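Non-sulfated chondroitin lyase E66 (Autographa californica nucleopolyhedrovirus, PDB 3VSN) cleaves non-sulfated chondroitin as a lyase of the virus envelope, an activity that may help breach the peritrophic matrix of the insect midgut during oral infection. Local coordinates at residues A[189-201]-A[254-268]. Residues are numbered along the deposited sequence; the frame is centred on the assembly and turned at random.
Sequences AGNSMRMGVPYTY and YLINSYFTFAYYTYY
From G190 beside S258 to T200 beside Y268, helix 189-201 runs with the 254-268 segment in the same general direction, its axis 18° from that of helix 254-258 but 47° from that of helix 262-268. Two tyrosine hydroxyls bond to its carbonyls. Y265 OH donates to M193 O at 2.6 Å, approaching tilted from the carbonyl plane, while G196, which has no side chain, lets the same hydroxyl come within 3.1 Å of its CA. Y268 OH donates to V197 O at 2.8 Å; Y201 N reaches that oxygen from the opposite face of its plane, so V197 O accepts two bonds. T200 sets CG2 3.4 Å from the centroid of the Y268 ring and only 5° off its normal, a CH-pi contact over the centre. V197 splits its methyls: CG1, anti to the backbone N, lies over a face of Y264, and CG2 meets Y265. M193 bends at chi3, bringing CE to 3.4 Å from Y254 CZ, while SD sits at the edge of the F262 ring, 5.3 Å from its centroid, as a Met-aromatic contact. R194 turns NE to the edge of F260; its guanidinium forms salt bridges with E146 and E51. Y265 and Y268 thus tie helix 262-268 to helix 189-201 within the alpha/alpha toroid, while at the N-terminal end helix 254-258, bearing the proton donor Y254, packs beside the helix that bears the proton acceptor N191; the Y254 ring has A189 CB at its edge and is also touched by G190 and M193.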
loop_
_atom_site.group_PDB
_atom_site.type_symbol
_atom_site.label_atom_id
_atom_site.label_comp_id
_atom_site.label_asym_id
_atom_site.label_seq_id
_atom_site.Cartn_x
_atom_site.Cartn_y
_atom_site.Cartn_z
ATOM N N ALA A 189 -5.041 -17.042 -11.507
ATOM C CA ALA A 189 -4.703 -15.864 -10.698
ATOM C C ALA A 189 -5.816 -15.442 -9.730
ATOM O O ALA A 189 -6.357 -16.284 -9.011
ATOM C CB ALA A 189 -4.274 -14.707 -11.600
ATOM N N GLY A 190 -6.147 -14.150 -9.720
ATOM C CA GLY A 190 -7.141 -13.587 -8.796
ATOM C C GLY A 190 -8.521 -14.210 -8.921
ATOM O O GLY A 190 -9.180 -14.490 -7.913
ATOM N N ASN A 191 -8.954 -14.422 -10.165
ATOM C CA ASN A 191 -10.226 -15.084 -10.451
ATOM C C ASN A 191 -10.304 -16.469 -9.812
ATOM O O ASN A 191 -11.286 -16.795 -9.150
ATOM C CB ASN A 191 -10.461 -15.190 -11.963
ATOM C CG ASN A 191 -10.648 -13.838 -12.636
ATOM O OD1 ASN A 191 -11.086 -12.865 -12.020
ATOM N ND2 ASN A 191 -10.318 -13.775 -13.919
ATOM N N SER A 192 -9.255 -17.270 -9.998
ATOM C CA SER A 192 -9.225 -18.639 -9.478
ATOM C C SER A 192 -9.209 -18.679 -7.949
ATOM O O SER A 192 -9.797 -19.574 -7.344
ATOM C CB SER A 192 -8.054 -19.437 -10.070
ATOM O OG SER A 192 -6.823 -19.139 -9.432
ATOM N N MET A 193 -8.553 -17.701 -7.328
ATOM C CA MET A 193 -8.526 -17.619 -5.866
ATOM C C MET A 193 -9.921 -17.400 -5.274
ATOM O O MET A 193 -10.251 -17.973 -4.237
ATOM C CB MET A 193 -7.541 -16.544 -5.392
ATOM C CG MET A 193 -6.087 -16.907 -5.663
ATOM S SD MET A 193 -4.903 -15.804 -4.870
ATOM C CE MET A 193 -4.794 -14.493 -6.077
ATOM N N ARG A 194 -10.728 -16.584 -5.948
ATOM C CA ARG A 194 -12.125 -16.364 -5.569
ATOM C C ARG A 194 -12.947 -17.640 -5.745
ATOM O O ARG A 194 -13.638 -18.068 -4.822
ATOM C CB ARG A 194 -12.748 -15.232 -6.398
ATOM C CG ARG A 194 -12.103 -13.862 -6.219
ATOM C CD ARG A 194 -12.386 -13.244 -4.853
ATOM N NE ARG A 194 -13.784 -12.835 -4.688
ATOM C CZ ARG A 194 -14.299 -11.698 -5.150
ATOM N NH1 ARG A 194 -13.540 -10.839 -5.820
ATOM N NH2 ARG A 194 -15.579 -11.417 -4.945
ATOM N N MET A 195 -12.837 -18.247 -6.926
ATOM C CA MET A 195 -13.625 -19.426 -7.315
ATOM C C MET A 195 -13.418 -20.652 -6.430
ATOM O O MET A 195 -14.365 -21.387 -6.149
ATOM C CB MET A 195 -13.314 -19.807 -8.761
ATOM C CG MET A 195 -13.754 -18.783 -9.790
ATOM S SD MET A 195 -12.817 -18.934 -11.323
ATOM C CE MET A 195 -13.463 -20.458 -12.009
ATOM N N GLY A 196 -12.180 -20.880 -6.004
ATOM C CA GLY A 196 -11.846 -22.075 -5.234
ATOM C C GLY A 196 -12.560 -22.200 -3.901
ATOM O O GLY A 196 -12.792 -23.312 -3.426
ATOM N N VAL A 197 -12.907 -21.063 -3.296
ATOM C CA VAL A 197 -13.546 -21.055 -1.978
ATOM C C VAL A 197 -14.978 -21.631 -2.005
ATOM O O VAL A 197 -15.257 -22.592 -1.281
ATOM C CB VAL A 197 -13.498 -19.655 -1.310
ATOM C CG1 VAL A 197 -14.235 -19.666 0.021
ATOM C CG2 VAL A 197 -12.056 -19.201 -1.112
ATOM N N PRO A 198 -15.886 -21.055 -2.829
ATOM C CA PRO A 198 -17.212 -21.676 -2.923
ATOM C C PRO A 198 -17.195 -23.040 -3.615
ATOM O O PRO A 198 -18.032 -23.890 -3.297
ATOM C CB PRO A 198 -18.030 -20.665 -3.737
ATOM C CG PRO A 198 -17.021 -19.841 -4.463
ATOM C CD PRO A 198 -15.846 -19.762 -3.537
ATOM N N TYR A 199 -16.260 -23.257 -4.542
ATOM C CA TYR A 199 -16.145 -24.580 -5.161
ATOM C C TYR A 199 -15.838 -25.661 -4.125
ATOM O O TYR A 199 -16.511 -26.696 -4.095
ATOM C CB TYR A 199 -15.113 -24.635 -6.296
ATOM C CG TYR A 199 -14.919 -26.054 -6.800
ATOM C CD1 TYR A 199 -15.843 -26.637 -7.669
ATOM C CD2 TYR A 199 -13.841 -26.830 -6.368
ATOM C CE1 TYR A 199 -15.687 -27.942 -8.110
ATOM C CE2 TYR A 199 -13.673 -28.135 -6.809
ATOM C CZ TYR A 199 -14.599 -28.681 -7.682
ATOM O OH TYR A 199 -14.442 -29.972 -8.121
ATOM N N THR A 200 -14.823 -25.425 -3.293
ATOM C CA THR A 200 -14.460 -26.374 -2.239
ATOM C C THR A 200 -15.655 -26.673 -1.330
ATOM O O THR A 200 -15.919 -27.837 -1.010
ATOM C CB THR A 200 -13.265 -25.872 -1.404
ATOM O OG1 THR A 200 -12.116 -25.760 -2.246
ATOM C CG2 THR A 200 -12.943 -26.838 -0.268
ATOM N N TYR A 201 -16.374 -25.625 -0.931
ATOM C CA TYR A 201 -17.577 -25.792 -0.126
ATOM C C TYR A 201 -18.644 -26.634 -0.840
ATOM O O TYR A 201 -19.265 -27.499 -0.218
ATOM C CB TYR A 201 -18.151 -24.441 0.321
ATOM C CG TYR A 201 -19.412 -24.578 1.152
ATOM C CD1 TYR A 201 -19.400 -25.259 2.372
ATOM C CD2 TYR A 201 -20.620 -24.040 0.711
ATOM C CE1 TYR A 201 -20.556 -25.394 3.128
ATOM C CE2 TYR A 201 -21.778 -24.168 1.460
ATOM C CZ TYR A 201 -21.744 -24.847 2.659
ATOM O OH TYR A 201 -22.898 -24.961 3.393
ATOM N N TYR A 254 -3.235 -6.756 -6.433
ATOM C CA TYR A 254 -3.400 -8.210 -6.542
ATOM C C TYR A 254 -3.610 -8.873 -5.180
ATOM O O TYR A 254 -4.481 -9.736 -5.028
ATOM C CB TYR A 254 -2.192 -8.832 -7.250
ATOM C CG TYR A 254 -2.307 -10.315 -7.552
ATOM C CD1 TYR A 254 -3.144 -10.781 -8.567
ATOM C CD2 TYR A 254 -1.559 -11.249 -6.839
ATOM C CE1 TYR A 254 -3.242 -12.137 -8.850
ATOM C CE2 TYR A 254 -1.645 -12.608 -7.121
ATOM C CZ TYR A 254 -2.485 -13.045 -8.127
ATOM O OH TYR A 254 -2.574 -14.397 -8.406
ATOM N N LEU A 255 -2.808 -8.470 -4.198
ATOM C CA LEU A 255 -2.934 -8.989 -2.839
ATOM C C LEU A 255 -4.196 -8.489 -2.149
ATOM O O LEU A 255 -4.896 -9.272 -1.509
ATOM C CB LEU A 255 -1.705 -8.641 -1.990
ATOM C CG LEU A 255 -0.380 -9.350 -2.273
ATOM C CD1 LEU A 255 0.639 -8.971 -1.207
ATOM C CD2 LEU A 255 -0.547 -10.862 -2.329
ATOM N N ILE A 256 -4.479 -7.193 -2.279
ATOM C CA ILE A 256 -5.643 -6.578 -1.630
ATOM C C ILE A 256 -6.961 -7.224 -2.072
ATOM O O ILE A 256 -7.830 -7.502 -1.238
ATOM C CB ILE A 256 -5.681 -5.043 -1.837
ATOM C CG1 ILE A 256 -4.558 -4.366 -1.038
ATOM C CG2 ILE A 256 -7.032 -4.464 -1.426
ATOM C CD1 ILE A 256 -4.298 -2.921 -1.425
ATOM N N ASN A 257 -7.090 -7.480 -3.374
ATOM C CA ASN A 257 -8.335 -8.001 -3.948
ATOM C C ASN A 257 -8.704 -9.419 -3.528
ATOM O O ASN A 257 -9.886 -9.749 -3.429
ATOM C CB ASN A 257 -8.291 -7.933 -5.478
ATOM C CG ASN A 257 -8.872 -6.649 -6.016
ATOM O OD1 ASN A 257 -10.074 -6.396 -5.897
ATOM N ND2 ASN A 257 -8.022 -5.824 -6.617
ATOM N N SER A 258 -7.694 -10.247 -3.280
ATOM C CA SER A 258 -7.958 -11.648 -2.968
ATOM C C SER A 258 -7.515 -12.060 -1.565
ATOM O O SER A 258 -7.682 -13.218 -1.175
ATOM C CB SER A 258 -7.363 -12.564 -4.042
ATOM O OG SER A 258 -8.090 -12.444 -5.258
ATOM N N TYR A 259 -6.999 -11.103 -0.791
ATOM C CA TYR A 259 -6.514 -11.397 0.564
ATOM C C TYR A 259 -7.504 -12.166 1.444
ATOM O O TYR A 259 -7.098 -13.080 2.167
ATOM C CB TYR A 259 -6.048 -10.132 1.295
ATOM C CG TYR A 259 -5.255 -10.427 2.551
ATOM C CD1 TYR A 259 -5.895 -10.620 3.779
ATOM C CD2 TYR A 259 -3.864 -10.517 2.516
ATOM C CE1 TYR A 259 -5.173 -10.898 4.930
ATOM C CE2 TYR A 259 -3.132 -10.792 3.662
ATOM C CZ TYR A 259 -3.792 -10.981 4.864
ATOM O OH TYR A 259 -3.072 -11.253 6.002
ATOM N N PHE A 260 -8.784 -11.800 1.394
ATOM C CA PHE A 260 -9.782 -12.422 2.266
ATOM C C PHE A 260 -9.908 -13.937 2.046
ATOM O O PHE A 260 -10.306 -14.662 2.956
ATOM C CB PHE A 260 -11.149 -11.728 2.147
ATOM C CG PHE A 260 -11.983 -12.214 0.997
ATOM C CD1 PHE A 260 -11.753 -11.746 -0.290
ATOM C CD2 PHE A 260 -13.005 -13.139 1.201
ATOM C CE1 PHE A 260 -12.521 -12.196 -1.356
ATOM C CE2 PHE A 260 -13.774 -13.595 0.139
ATOM C CZ PHE A 260 -13.530 -13.121 -1.142
ATOM N N THR A 261 -9.562 -14.409 0.847
ATOM C CA THR A 261 -9.634 -15.842 0.537
ATOM C C THR A 261 -8.575 -16.665 1.275
ATOM O O THR A 261 -8.759 -17.867 1.478
ATOM C CB THR A 261 -9.501 -16.139 -0.975
ATOM O OG1 THR A 261 -8.156 -15.889 -1.407
ATOM C CG2 THR A 261 -10.481 -15.307 -1.801
ATOM N N PHE A 262 -7.474 -16.023 1.672
ATOM C CA PHE A 262 -6.330 -16.753 2.225
ATOM C C PHE A 262 -6.686 -17.549 3.477
ATOM O O PHE A 262 -6.256 -18.693 3.624
ATOM C CB PHE A 262 -5.130 -15.832 2.499
ATOM C CG PHE A 262 -4.602 -15.119 1.275
ATOM C CD1 PHE A 262 -4.832 -15.609 -0.009
ATOM C CD2 PHE A 262 -3.841 -13.963 1.420
ATOM C CE1 PHE A 262 -4.340 -14.944 -1.122
ATOM C CE2 PHE A 262 -3.340 -13.299 0.309
ATOM C CZ PHE A 262 -3.590 -13.788 -0.962
ATOM N N ALA A 263 -7.482 -16.942 4.360
ATOM C CA ALA A 263 -7.943 -17.599 5.589
ATOM C C ALA A 263 -8.732 -18.883 5.307
ATOM O O ALA A 263 -8.655 -19.843 6.078
ATOM C CB ALA A 263 -8.773 -16.639 6.429
ATOM N N TYR A 264 -9.486 -18.889 4.208
ATOM C CA TYR A 264 -10.264 -20.064 3.798
ATOM C C TYR A 264 -9.354 -21.215 3.371
ATOM O O TYR A 264 -9.518 -22.344 3.838
ATOM C CB TYR A 264 -11.243 -19.709 2.674
ATOM C CG TYR A 264 -12.326 -18.747 3.098
ATOM C CD1 TYR A 264 -13.549 -19.213 3.576
ATOM C CD2 TYR A 264 -12.124 -17.367 3.034
ATOM C CE1 TYR A 264 -14.545 -18.332 3.971
ATOM C CE2 TYR A 264 -13.113 -16.479 3.430
ATOM C CZ TYR A 264 -14.319 -16.966 3.898
ATOM O OH TYR A 264 -15.303 -16.087 4.291
ATOM N N TYR A 265 -8.395 -20.920 2.496
ATOM C CA TYR A 265 -7.446 -21.930 2.018
ATOM C C TYR A 265 -6.572 -22.502 3.130
ATOM O O TYR A 265 -6.266 -23.699 3.136
ATOM C CB TYR A 265 -6.591 -21.383 0.873
ATOM C CG TYR A 265 -7.383 -21.146 -0.391
ATOM C CD1 TYR A 265 -7.976 -22.209 -1.076
ATOM C CD2 TYR A 265 -7.550 -19.859 -0.901
ATOM C CE1 TYR A 265 -8.713 -21.996 -2.231
ATOM C CE2 TYR A 265 -8.281 -19.636 -2.058
ATOM C CZ TYR A 265 -8.859 -20.709 -2.717
ATOM O OH TYR A 265 -9.586 -20.489 -3.864
ATOM N N THR A 266 -6.185 -21.645 4.074
ATOM C CA THR A 266 -5.445 -22.079 5.256
ATOM C C THR A 266 -6.306 -23.009 6.122
ATOM O O THR A 266 -5.812 -24.020 6.631
ATOM C CB THR A 266 -4.904 -20.872 6.055
ATOM O OG1 THR A 266 -3.939 -20.180 5.252
ATOM C CG2 THR A 266 -4.230 -21.317 7.352
ATOM N N TYR A 267 -7.590 -22.679 6.268
ATOM C CA TYR A 267 -8.518 -23.552 6.982
ATOM C C TYR A 267 -8.697 -24.883 6.248
ATOM O O TYR A 267 -8.583 -25.949 6.858
ATOM C CB TYR A 267 -9.886 -22.889 7.205
ATOM C CG TYR A 267 -10.825 -23.781 7.994
ATOM C CD1 TYR A 267 -11.538 -24.807 7.368
ATOM C CD2 TYR A 267 -10.972 -23.627 9.370
ATOM C CE1 TYR A 267 -12.371 -25.646 8.088
ATOM C CE2 TYR A 267 -11.811 -24.460 10.097
ATOM C CZ TYR A 267 -12.507 -25.465 9.449
ATOM O OH TYR A 267 -13.342 -26.294 10.156
ATOM N N TYR A 268 -8.982 -24.804 4.948
ATOM C CA TYR A 268 -9.219 -25.974 4.102
ATOM C C TYR A 268 -8.031 -26.934 4.032
ATOM O O TYR A 268 -8.190 -28.145 4.224
ATOM C CB TYR A 268 -9.522 -25.546 2.663
ATOM C CG TYR A 268 -10.882 -24.947 2.363
ATOM C CD1 TYR A 268 -12.037 -25.360 3.031
ATOM C CD2 TYR A 268 -11.015 -24.002 1.347
ATOM C CE1 TYR A 268 -13.279 -24.816 2.718
ATOM C CE2 TYR A 268 -12.246 -23.453 1.029
ATOM C CZ TYR A 268 -13.373 -23.861 1.715
ATOM O OH TYR A 268 -14.589 -23.311 1.377
HETATM O O HOH W 1 -10.437 -11.022 -6.518
#